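RagB/SusD domain protein (Flavobacterium johnsoniae, PDB 5J90) binds chitin as a SusD-like outer-membrane lipoprotein, probably capturing chains at the cell surface for the bacterium's chitin-utilization system. Local coordinates at residues N84-I89 and R466-V471; M127-D132 and E431-W436; N402-W407 and L417-T422. All blocks are in the same frame, centred on the assembly; numbering follows the deposited sequence.

Contact 1 of 3, residues N84-I89 and R466-V471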
loop_
_atom_site.group_PDB
_atom_site.type_symbol
_atom_site.label_atom_id
_atom_site.label_comp_id
_atom_site.label_asym_id
_atom_site.label_seq_id
_atom_site.Cartn_x
_atom_site.Cartn_y
_atom_site.Cartn_z
ATOM N N ASN A 84 -11.353 -20.562 13.128
ATOM C CA ASN A 84 -11.141 -21.921 13.612
ATOM C C ASN A 84 -10.325 -22.769 12.633
ATOM O O ASN A 84 -9.688 -23.742 13.023
ATOM C CB ASN A 84 -12.474 -22.603 13.962
ATOM C CG ASN A 84 -13.504 -22.487 12.854
ATOM O OD1 ASN A 84 -13.809 -21.390 12.383
ATOM N ND2 ASN A 84 -14.065 -23.622 12.442
ATOM N N TRP A 85 -10.326 -22.380 11.361
ATOM C CA TRP A 85 -9.470 -23.030 10.365
ATOM C C TRP A 85 -8.075 -22.410 10.342
ATOM O O TRP A 85 -7.061 -23.106 10.395
ATOM C CB TRP A 85 -10.069 -22.882 8.968
ATOM C CG TRP A 85 -11.312 -23.686 8.699
ATOM C CD1 TRP A 85 -12.038 -24.434 9.591
ATOM C CD2 TRP A 85 -11.969 -23.814 7.436
ATOM N NE1 TRP A 85 -13.106 -25.025 8.944
ATOM C CE2 TRP A 85 -13.084 -24.660 7.622
ATOM C CE3 TRP A 85 -11.719 -23.301 6.158
ATOM C CZ2 TRP A 85 -13.947 -24.996 6.579
ATOM C CZ3 TRP A 85 -12.572 -23.636 5.124
ATOM C CH2 TRP A 85 -13.676 -24.480 5.339
ATOM N N ASN A 86 -8.041 -21.085 10.265
ATOM C CA ASN A 86 -6.811 -20.383 9.912
ATOM C C ASN A 86 -5.801 -20.278 11.045
ATOM O O ASN A 86 -4.611 -20.064 10.812
ATOM C CB ASN A 86 -7.146 -19.017 9.312
ATOM C CG ASN A 86 -7.977 -19.135 8.050
ATOM O OD1 ASN A 86 -7.795 -20.074 7.270
ATOM N ND2 ASN A 86 -8.899 -18.203 7.848
ATOM N N GLY A 87 -6.261 -20.449 12.280
ATOM C CA GLY A 87 -5.358 -20.476 13.413
ATOM C C GLY A 87 -4.303 -21.565 13.311
ATOM O O GLY A 87 -3.200 -21.408 13.826
ATOM N N PHE A 88 -4.631 -22.659 12.633
ATOM C CA PHE A 88 -3.681 -23.756 12.459
ATOM C C PHE A 88 -2.388 -23.330 11.766
ATOM O O PHE A 88 -1.315 -23.860 12.066
ATOM C CB PHE A 88 -4.327 -24.912 11.687
ATOM C CG PHE A 88 -5.207 -25.784 12.536
ATOM C CD1 PHE A 88 -6.530 -25.446 12.769
ATOM C CD2 PHE A 88 -4.698 -26.937 13.113
ATOM C CE1 PHE A 88 -7.340 -26.257 13.570
ATOM C CE2 PHE A 88 -5.499 -27.753 13.910
ATOM C CZ PHE A 88 -6.822 -27.411 14.135
ATOM N N ILE A 89 -2.487 -22.372 10.844
ATOM C CA ILE A 89 -1.311 -21.903 10.112
ATOM C C ILE A 89 -0.284 -21.349 11.090
ATOM O O ILE A 89 0.892 -21.722 11.078
ATOM C CB ILE A 89 -1.689 -20.789 9.114
ATOM C CG1 ILE A 89 -2.826 -21.228 8.185
ATOM C CG2 ILE A 89 -0.458 -20.344 8.332
ATOM C CD1 ILE A 89 -3.444 -20.074 7.402
ATOM N N ARG A 466 -6.474 -10.876 0.367
ATOM C CA ARG A 466 -5.131 -10.291 0.329
ATOM C C ARG A 466 -4.270 -10.762 1.504
ATOM O O ARG A 466 -3.043 -10.707 1.440
ATOM C CB ARG A 466 -5.177 -8.757 0.264
ATOM C CG ARG A 466 -6.101 -8.202 -0.819
ATOM C CD ARG A 466 -5.893 -8.797 -2.209
ATOM N NE ARG A 466 -4.634 -8.374 -2.829
ATOM C CZ ARG A 466 -4.348 -8.522 -4.121
ATOM N NH1 ARG A 466 -5.225 -9.060 -4.961
ATOM N NH2 ARG A 466 -3.184 -8.107 -4.594
ATOM N N ARG A 467 -4.912 -11.212 2.585
ATOM C CA ARG A 467 -4.192 -11.709 3.759
ATOM C C ARG A 467 -5.164 -12.452 4.650
ATOM O O ARG A 467 -6.374 -12.411 4.424
ATOM C CB ARG A 467 -3.562 -10.557 4.562
ATOM C CG ARG A 467 -4.606 -9.651 5.226
ATOM C CD ARG A 467 -3.960 -8.535 6.028
ATOM N NE ARG A 467 -3.360 -8.992 7.289
ATOM C CZ ARG A 467 -4.008 -9.054 8.450
ATOM N NH1 ARG A 467 -5.304 -8.754 8.527
ATOM N NH2 ARG A 467 -3.347 -9.416 9.541
ATOM N N ILE A 468 -4.626 -13.114 5.675
ATOM C CA ILE A 468 -5.464 -13.693 6.721
ATOM C C ILE A 468 -5.316 -12.844 7.982
ATOM O O ILE A 468 -4.241 -12.311 8.280
ATOM C CB ILE A 468 -5.123 -15.185 6.960
ATOM C CG1 ILE A 468 -5.364 -15.963 5.664
ATOM C CG2 ILE A 468 -5.943 -15.766 8.124
ATOM C CD1 ILE A 468 -5.054 -17.458 5.750
ATOM N N ASN A 469 -6.421 -12.707 8.713
ATOM C CA ASN A 469 -6.447 -11.924 9.950
ATOM C C ASN A 469 -5.714 -12.605 11.107
ATOM O O ASN A 469 -5.562 -13.834 11.122
ATOM C CB ASN A 469 -7.892 -11.580 10.345
ATOM C CG ASN A 469 -8.762 -12.812 10.497
ATOM O OD1 ASN A 469 -8.919 -13.600 9.558
ATOM N ND2 ASN A 469 -9.319 -12.999 11.691
ATOM N N PHE A 470 -5.249 -11.810 12.062
ATOM C CA PHE A 470 -4.476 -12.342 13.184
ATOM C C PHE A 470 -5.293 -13.388 13.960
ATOM O O PHE A 470 -6.525 -13.307 14.028
ATOM C CB PHE A 470 -3.987 -11.202 14.086
ATOM C CG PHE A 470 -3.038 -10.248 13.401
ATOM C CD1 PHE A 470 -1.927 -10.713 12.716
ATOM C CD2 PHE A 470 -3.259 -8.875 13.451
ATOM C CE1 PHE A 470 -1.043 -9.821 12.094
ATOM C CE2 PHE A 470 -2.396 -7.983 12.830
ATOM C CZ PHE A 470 -1.290 -8.446 12.157
ATOM N N VAL A 471 -4.603 -14.372 14.529
ATOM C CA VAL A 471 -5.270 -15.602 14.972
ATOM C C VAL A 471 -5.766 -15.600 16.425
ATOM O O VAL A 471 -5.325 -14.798 17.269
ATOM C CB VAL A 471 -4.376 -16.847 14.717
ATOM C CG1 VAL A 471 -3.944 -16.898 13.256
ATOM C CG2 VAL A 471 -3.172 -16.851 15.642
HETATM O O HOH W 1 -9.390 -16.265 9.938
#
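The planar amide of Asn86 meets the branched side chain of Ile468, which crosses it obliquely: Asn86 CG lies 3.9 Å from Ile468 CG2, while Ile468 CD1 also comes near the amide carbon. On the loop side two further flat groups are set against each other, the aromatic ring of Phe470 carrying Arg467 NH2 over the centre of one face, 3.4 Å above its plane. The guanidinium of Arg467 has the backbone N of Asn469 above one of its faces, toward the rim, and CG of Phe470 in plane at its edge. Arg467 is salt-bridged to Asp493.

Apolar contacts fill the interface itself. Ile89 and Ile468 reach toward each other tip to tip, and their CD1 atoms close to 3.5 Å, tighter than usual for two carbons. Ile468 presents that methyl because CD1 stands anti to CA (chi2 179°). Nearer the helix 472-477 end of the loop, Val471 CG1 rests 3.9 Å from CA of Gly87, where the helix has no side chain. Within the SusD-like fold, the start of helix 83-108 is joined in this way to the loop that leads into helix 472-477, Val471 being the N-cap residue of that short helix. Phe134, from helix 113-134, packs on Ile89, Ile468 and Val471 together.

Polar ends are bridged by water. Asn86 ND2 donates to a water 2.9 Å away, which in turn donates to Asn469 OD1 at 2.7 Å. The remaining amide atoms of the two asparagines are satisfied elsewhere: Asn86 OD1 accepts from Asn76 ND2, and Asn469 ND2 is hydrogen-bonded to Asp83 OD1, which fixes the rotation of both groups.

Contact 2 of 3, residues M127-D132 and E431-W436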
loop_
_atom_site.group_PDB
_atom_site.type_symbol
_atom_site.label_atom_id
_atom_site.label_comp_id
_atom_site.label_asym_id
_atom_site.label_seq_id
_atom_site.Cartn_x
_atom_site.Cartn_y
_atom_site.Cartn_z
ATOM N N MET A 127 9.231 -19.337 7.409
ATOM C CA MET A 127 8.641 -18.109 7.941
ATOM C C MET A 127 8.280 -17.038 6.906
ATOM O O MET A 127 7.404 -16.210 7.176
ATOM C CB MET A 127 9.485 -17.536 9.090
ATOM C CG MET A 127 9.668 -18.524 10.262
ATOM S SD MET A 127 8.125 -19.161 10.971
ATOM C CE MET A 127 7.444 -17.671 11.696
ATOM N N HIS A 128 8.905 -17.050 5.724
ATOM C CA HIS A 128 8.447 -16.105 4.697
ATOM C C HIS A 128 6.992 -16.397 4.328
ATOM O O HIS A 128 6.210 -15.483 4.058
ATOM C CB HIS A 128 9.363 -16.051 3.452
ATOM C CG HIS A 128 9.087 -17.118 2.428
ATOM N ND1 HIS A 128 9.595 -18.397 2.525
ATOM C CD2 HIS A 128 8.343 -17.097 1.294
ATOM C CE1 HIS A 128 9.185 -19.114 1.490
ATOM N NE2 HIS A 128 8.426 -18.348 0.727
ATOM N N ARG A 129 6.608 -17.673 4.360
ATOM C CA ARG A 129 5.218 -18.054 4.121
ATOM C C ARG A 129 4.301 -17.430 5.172
ATOM O O ARG A 129 3.218 -16.918 4.858
ATOM C CB ARG A 129 5.084 -19.581 4.122
ATOM C CG ARG A 129 5.725 -20.239 2.899
ATOM C CD ARG A 129 6.084 -21.722 3.139
ATOM N NE ARG A 129 4.995 -22.497 3.751
ATOM C CZ ARG A 129 3.995 -23.071 3.086
ATOM N NH1 ARG A 129 3.901 -22.972 1.765
ATOM N NH2 ARG A 129 3.065 -23.759 3.742
ATOM N N MET A 130 4.745 -17.457 6.426
ATOM C CA MET A 130 3.981 -16.876 7.523
ATOM C C MET A 130 3.737 -15.381 7.327
ATOM O O MET A 130 2.595 -14.922 7.405
ATOM C CB MET A 130 4.700 -17.133 8.847
ATOM C CG MET A 130 3.848 -16.828 10.084
ATOM S SD MET A 130 2.545 -18.059 10.408
ATOM C CE MET A 130 3.541 -19.483 10.869
ATOM N N THR A 131 4.792 -14.616 7.062
ATOM C CA THR A 131 4.572 -13.188 6.861
ATOM C C THR A 131 3.810 -12.892 5.568
ATOM O O THR A 131 3.001 -11.962 5.517
ATOM C CB THR A 131 5.867 -12.351 6.964
ATOM O OG1 THR A 131 5.558 -10.970 6.728
ATOM C CG2 THR A 131 6.890 -12.778 5.926
ATOM N N ASP A 132 4.013 -13.708 4.542
ATOM C CA ASP A 132 3.252 -13.521 3.314
ATOM C C ASP A 132 1.760 -13.761 3.511
ATOM O O ASP A 132 0.943 -13.271 2.732
ATOM C CB ASP A 132 3.796 -14.411 2.204
ATOM C CG ASP A 132 5.129 -13.937 1.678
ATOM O OD1 ASP A 132 5.574 -12.817 2.018
ATOM O OD2 ASP A 132 5.730 -14.702 0.900
ATOM N N GLU A 431 1.808 -26.443 -5.218
ATOM C CA GLU A 431 2.194 -25.587 -4.086
ATOM C C GLU A 431 1.491 -24.212 -4.120
ATOM O O GLU A 431 2.017 -23.213 -4.620
ATOM C CB GLU A 431 3.720 -25.450 -4.027
ATOM C CG GLU A 431 4.277 -25.185 -2.630
ATOM C CD GLU A 431 3.744 -23.896 -2.026
ATOM O OE1 GLU A 431 4.308 -22.815 -2.315
ATOM O OE2 GLU A 431 2.750 -23.957 -1.274
ATOM N N GLY A 432 0.293 -24.176 -3.560
ATOM C CA GLY A 432 -0.573 -23.024 -3.704
ATOM C C GLY A 432 -0.121 -21.738 -3.041
ATOM O O GLY A 432 -0.518 -20.667 -3.486
ATOM N N GLN A 433 0.699 -21.822 -1.999
ATOM C CA GLN A 433 1.092 -20.619 -1.269
ATOM C C GLN A 433 1.907 -19.656 -2.136
ATOM O O GLN A 433 1.593 -18.468 -2.200
ATOM C CB GLN A 433 1.836 -20.997 0.015
ATOM C CG GLN A 433 2.358 -19.809 0.828
ATOM C CD GLN A 433 1.259 -18.945 1.436
ATOM O OE1 GLN A 433 0.117 -19.385 1.634
ATOM N NE2 GLN A 433 1.609 -17.704 1.744
ATOM N N GLU A 434 2.924 -20.158 -2.825
ATOM C CA GLU A 434 3.713 -19.289 -3.681
ATOM C C GLU A 434 2.861 -18.733 -4.820
ATOM O O GLU A 434 2.986 -17.572 -5.182
ATOM C CB GLU A 434 4.929 -20.034 -4.219
ATOM C CG GLU A 434 5.880 -19.154 -5.035
ATOM C CD GLU A 434 6.367 -17.922 -4.287
ATOM O OE1 GLU A 434 6.373 -17.911 -3.037
ATOM O OE2 GLU A 434 6.767 -16.948 -4.957
ATOM N N ALA A 435 1.984 -19.560 -5.385
ATOM C CA ALA A 435 1.113 -19.104 -6.467
ATOM C C ALA A 435 0.178 -17.987 -6.012
ATOM O O ALA A 435 -0.060 -17.033 -6.757
ATOM C CB ALA A 435 0.308 -20.283 -7.047
ATOM N N TRP A 436 -0.359 -18.113 -4.796
ATOM C CA TRP A 436 -1.218 -17.068 -4.212
ATOM C C TRP A 436 -0.439 -15.767 -4.003
ATOM O O TRP A 436 -0.941 -14.676 -4.304
ATOM C CB TRP A 436 -1.835 -17.563 -2.891
ATOM C CG TRP A 436 -2.676 -16.561 -2.135
ATOM C CD1 TRP A 436 -3.673 -15.766 -2.638
ATOM C CD2 TRP A 436 -2.608 -16.283 -0.734
ATOM N NE1 TRP A 436 -4.216 -14.994 -1.628
ATOM C CE2 TRP A 436 -3.582 -15.301 -0.450
ATOM C CE3 TRP A 436 -1.817 -16.777 0.315
ATOM C CZ2 TRP A 436 -3.771 -14.788 0.838
ATOM C CZ3 TRP A 436 -2.011 -16.276 1.595
ATOM C CH2 TRP A 436 -2.983 -15.293 1.843
HETATM O O HOH W 2 5.952 -18.959 -0.599
HETATM O O HOH W 3 5.646 -21.710 -0.279
HETATM O O HOH W 4 4.246 -16.955 0.316
#
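The axes of helix segments 127-132 and 432-436 approach to 10.9 Å, their N-to-C directions 48° apart, with Arg129 and Gln433 the residues whose CA atoms are nearest. This is helix-against-helix packing in the interior of the SusD-like fold, yet its lining is largely polar. Arg129 CG packs on Gln433 CG at 4.0 Å; a bend at chi3 (48°) sets NE, and NH1 lies 3.4 Å from Gln433 CB. NH1 also makes a salt bridge, its hydrogen bond long and weak, to Glu431 OE2 at the guanidinium edge; Gln53 serves both ends, accepting from Arg129 NH2 and donating to Glu431 OE2. Glu431 is also the N-cap of helix 432-442, its OE1 accepting from Glu434 N and its OE2 from Gln433 N, each at 3.0 Å.

Waters fill in between the helices. One links His128 NE2 to Glu434 OE1, and a second joins Arg129 NH1 to Glu431 OE1. Arg213 forms salt bridges to both Glu434 and Asp132, which would probably ease their repulsion. Elsewhere His128 ND1 bonds to Val124 O, Asp132 OD1 to Tyr158 OH and Gln433 OE1 to Ser57 OG. A third water donates to Asp132 OD2 at 2.8 Å and accepts from Gln433 NE2 at 3.1 Å.

Contact 3 of 3, residues N402-W407 and L417-T422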
loop_
_atom_site.group_PDB
_atom_site.type_symbol
_atom_site.label_atom_id
_atom_site.label_comp_id
_atom_site.label_asym_id
_atom_site.label_seq_id
_atom_site.Cartn_x
_atom_site.Cartn_y
_atom_site.Cartn_z
ATOM N N ASN A 402 -6.256 -14.932 -21.235
ATOM C CA ASN A 402 -6.298 -14.993 -22.690
ATOM C C ASN A 402 -4.974 -14.577 -23.291
ATOM O O ASN A 402 -4.797 -13.458 -23.768
ATOM C CB ASN A 402 -7.473 -14.163 -23.203
ATOM C CG ASN A 402 -8.791 -14.626 -22.613
ATOM O OD1 ASN A 402 -9.024 -15.830 -22.460
ATOM N ND2 ASN A 402 -9.652 -13.680 -22.254
ATOM N N VAL A 403 -4.032 -15.506 -23.224
ATOM C CA VAL A 403 -2.671 -15.299 -23.682
ATOM C C VAL A 403 -2.148 -16.641 -24.195
ATOM O O VAL A 403 -2.492 -17.697 -23.656
ATOM C CB VAL A 403 -1.777 -14.758 -22.527
ATOM C CG1 VAL A 403 -1.663 -15.776 -21.400
ATOM C CG2 VAL A 403 -0.410 -14.361 -23.032
ATOM N N THR A 404 -1.335 -16.606 -25.242
ATOM C CA THR A 404 -0.745 -17.826 -25.772
ATOM C C THR A 404 0.584 -18.115 -25.082
ATOM O O THR A 404 1.110 -17.287 -24.333
ATOM C CB THR A 404 -0.474 -17.709 -27.281
ATOM O OG1 THR A 404 0.464 -16.654 -27.503
ATOM C CG2 THR A 404 -1.758 -17.410 -28.032
ATOM N N VAL A 405 1.149 -19.283 -25.359
ATOM C CA VAL A 405 2.436 -19.641 -24.790
ATOM C C VAL A 405 3.590 -18.920 -25.484
ATOM O O VAL A 405 4.496 -18.416 -24.824
ATOM C CB VAL A 405 2.684 -21.164 -24.845
ATOM C CG1 VAL A 405 4.073 -21.481 -24.318
ATOM C CG2 VAL A 405 1.637 -21.912 -24.035
ATOM N N ALA A 406 3.556 -18.867 -26.818
ATOM C CA ALA A 406 4.695 -18.388 -27.600
ATOM C C ALA A 406 5.153 -16.982 -27.226
ATOM O O ALA A 406 4.338 -16.069 -27.082
ATOM C CB ALA A 406 4.377 -18.451 -29.098
ATOM N N TRP A 407 6.463 -16.824 -27.091
ATOM C CA TRP A 407 7.042 -15.514 -26.840
ATOM C C TRP A 407 6.864 -14.620 -28.054
ATOM O O TRP A 407 7.070 -15.043 -29.195
ATOM C CB TRP A 407 8.528 -15.632 -26.516
ATOM C CG TRP A 407 9.114 -14.354 -25.997
ATOM C CD1 TRP A 407 9.818 -13.417 -26.702
ATOM C CD2 TRP A 407 9.032 -13.870 -24.653
ATOM N NE1 TRP A 407 10.179 -12.376 -25.873
ATOM C CE2 TRP A 407 9.717 -12.639 -24.610
ATOM C CE3 TRP A 407 8.456 -14.365 -23.480
ATOM C CZ2 TRP A 407 9.831 -11.893 -23.441
ATOM C CZ3 TRP A 407 8.572 -13.622 -22.317
ATOM C CH2 TRP A 407 9.258 -12.405 -22.307
ATOM N N LEU A 417 4.975 -10.395 -18.978
ATOM C CA LEU A 417 4.892 -10.835 -17.599
ATOM C C LEU A 417 3.757 -11.836 -17.419
ATOM O O LEU A 417 3.923 -12.827 -16.715
ATOM C CB LEU A 417 4.720 -9.642 -16.649
ATOM C CG LEU A 417 4.712 -10.005 -15.156
ATOM C CD1 LEU A 417 6.012 -10.655 -14.742
ATOM C CD2 LEU A 417 4.437 -8.759 -14.302
ATOM N N GLN A 418 2.609 -11.592 -18.047
ATOM C CA GLN A 418 1.499 -12.538 -17.972
ATOM C C GLN A 418 1.906 -13.926 -18.468
ATOM O O GLN A 418 1.524 -14.938 -17.875
ATOM C CB GLN A 418 0.275 -12.008 -18.730
ATOM C CG GLN A 418 -0.955 -12.890 -18.605
ATOM C CD GLN A 418 -2.165 -12.319 -19.335
ATOM O OE1 GLN A 418 -2.056 -11.321 -20.057
ATOM N NE2 GLN A 418 -3.319 -12.955 -19.160
ATOM N N LYS A 419 2.679 -13.982 -19.551
ATOM C CA LYS A 419 3.151 -15.263 -20.068
ATOM C C LYS A 419 4.061 -15.939 -19.055
ATOM O O LYS A 419 3.885 -17.117 -18.742
ATOM C CB LYS A 419 3.891 -15.075 -21.396
ATOM C CG LYS A 419 2.968 -14.755 -22.568
ATOM C CD LYS A 419 3.784 -14.395 -23.802
ATOM C CE LYS A 419 2.884 -13.959 -24.956
ATOM N NZ LYS A 419 2.209 -15.115 -25.628
ATOM N N ILE A 420 5.036 -15.191 -18.549
ATOM C CA ILE A 420 5.974 -15.728 -17.566
ATOM C C ILE A 420 5.265 -16.273 -16.323
ATOM O O ILE A 420 5.512 -17.407 -15.891
ATOM C CB ILE A 420 7.003 -14.656 -17.160
ATOM C CG1 ILE A 420 7.929 -14.361 -18.343
ATOM C CG2 ILE A 420 7.803 -15.113 -15.951
ATOM C CD1 ILE A 420 8.763 -13.087 -18.174
ATOM N N ILE A 421 4.370 -15.474 -15.755
ATOM C CA ILE A 421 3.693 -15.888 -14.529
ATOM C C ILE A 421 2.721 -17.047 -14.790
ATOM O O ILE A 421 2.557 -17.919 -13.939
ATOM C CB ILE A 421 2.978 -14.704 -13.840
ATOM C CG1 ILE A 421 3.974 -13.579 -13.502
ATOM C CG2 ILE A 421 2.252 -15.177 -12.582
ATOM C CD1 ILE A 421 5.106 -13.993 -12.589
ATOM N N THR A 422 2.086 -17.078 -15.963
ATOM C CA THR A 422 1.206 -18.207 -16.292
ATOM C C THR A 422 2.004 -19.514 -16.293
ATOM O O THR A 422 1.588 -20.508 -15.690
ATOM C CB THR A 422 0.524 -18.014 -17.663
ATOM O OG1 THR A 422 -0.347 -16.879 -17.604
ATOM C CG2 THR A 422 -0.293 -19.246 -18.049
HETATM O O HOH W 5 -5.806 -12.115 -20.601
HETATM O O HOH W 6 -0.710 -14.033 -26.344
#
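Lys419 supplies the hydrogen bonds that cross this contact, both from NZ and both to main-chain oxygens of the loop. One goes to Thr404 O at 2.8 Å, with the nitrogen well above the carbonyl plane and a C=O...N angle of 114°. The other, to Ala406 O at 2.7 Å, is more nearly in line with its carbonyl, at 146°. The lysine chain runs extended as far as CE and then bends (chi4 -77°), which places NZ between the two oxygens. The residue is buried, and its ammonium group is probably stabilised by these carbonyl dipoles. An alanine here would probably leave the oxygens of Thr404 and Ala406 without their donor and open a gap against Val403 CG2, where Lys419 CG had packed.

Waters extend the polar network. One accepts from both Lys419 NZ and Thr404 N; another accepts from Gln418 NE2 and Asn402 N, while the same Gln418 nitrogen donates to Asn401 OD1. Along the helix, Thr422 OG1 turns back to donate to Gln418 O at 2.7 Å.

Van der Waals contacts complete the interface. Val403 CG2 presses against Lys419 CG at 3.4 Å, a tight carbon pair, and Val403 CG1 slides past the amide of Gln418, 4.0 Å from NE2. At the far end of the loop segment, Trp407 brings CZ3 to Ile420, whose CG1 lies at the indole edge, 4.1 Å away. Tyr357 from helix 353-368 meets Trp407, Lys419 and Ile420, and so closes the cluster on that side.

What results is a loop strapped by its own carbonyls to a buried lysine of the helix that follows it in the chain, one of the irregular connections laid over the helical scaffold of SusD-like proteins.

Overall arrangement
Read from the N terminus, the three contacts nest without crossing. Helix 83-108 opens contact 1, and helix 113-134, next in the chain, opens contact 2. Much later, contact 3 closes the shortest loop, its two segments only ten residues apart in sequence, tying the loop before helix 413-428 to that helix. Contact 2 then closes at helix 432-442, directly after the helix of contact 3, and contact 1 closes last, at 466-471. Contacts 1 and 2 touch, Met130 and Trp436 packing against the segments of contact 1, so the two contacts are joined directly by packing. Contact 3 lies apart, its centre about 32 Å from that of contact 1, across the chain's centre.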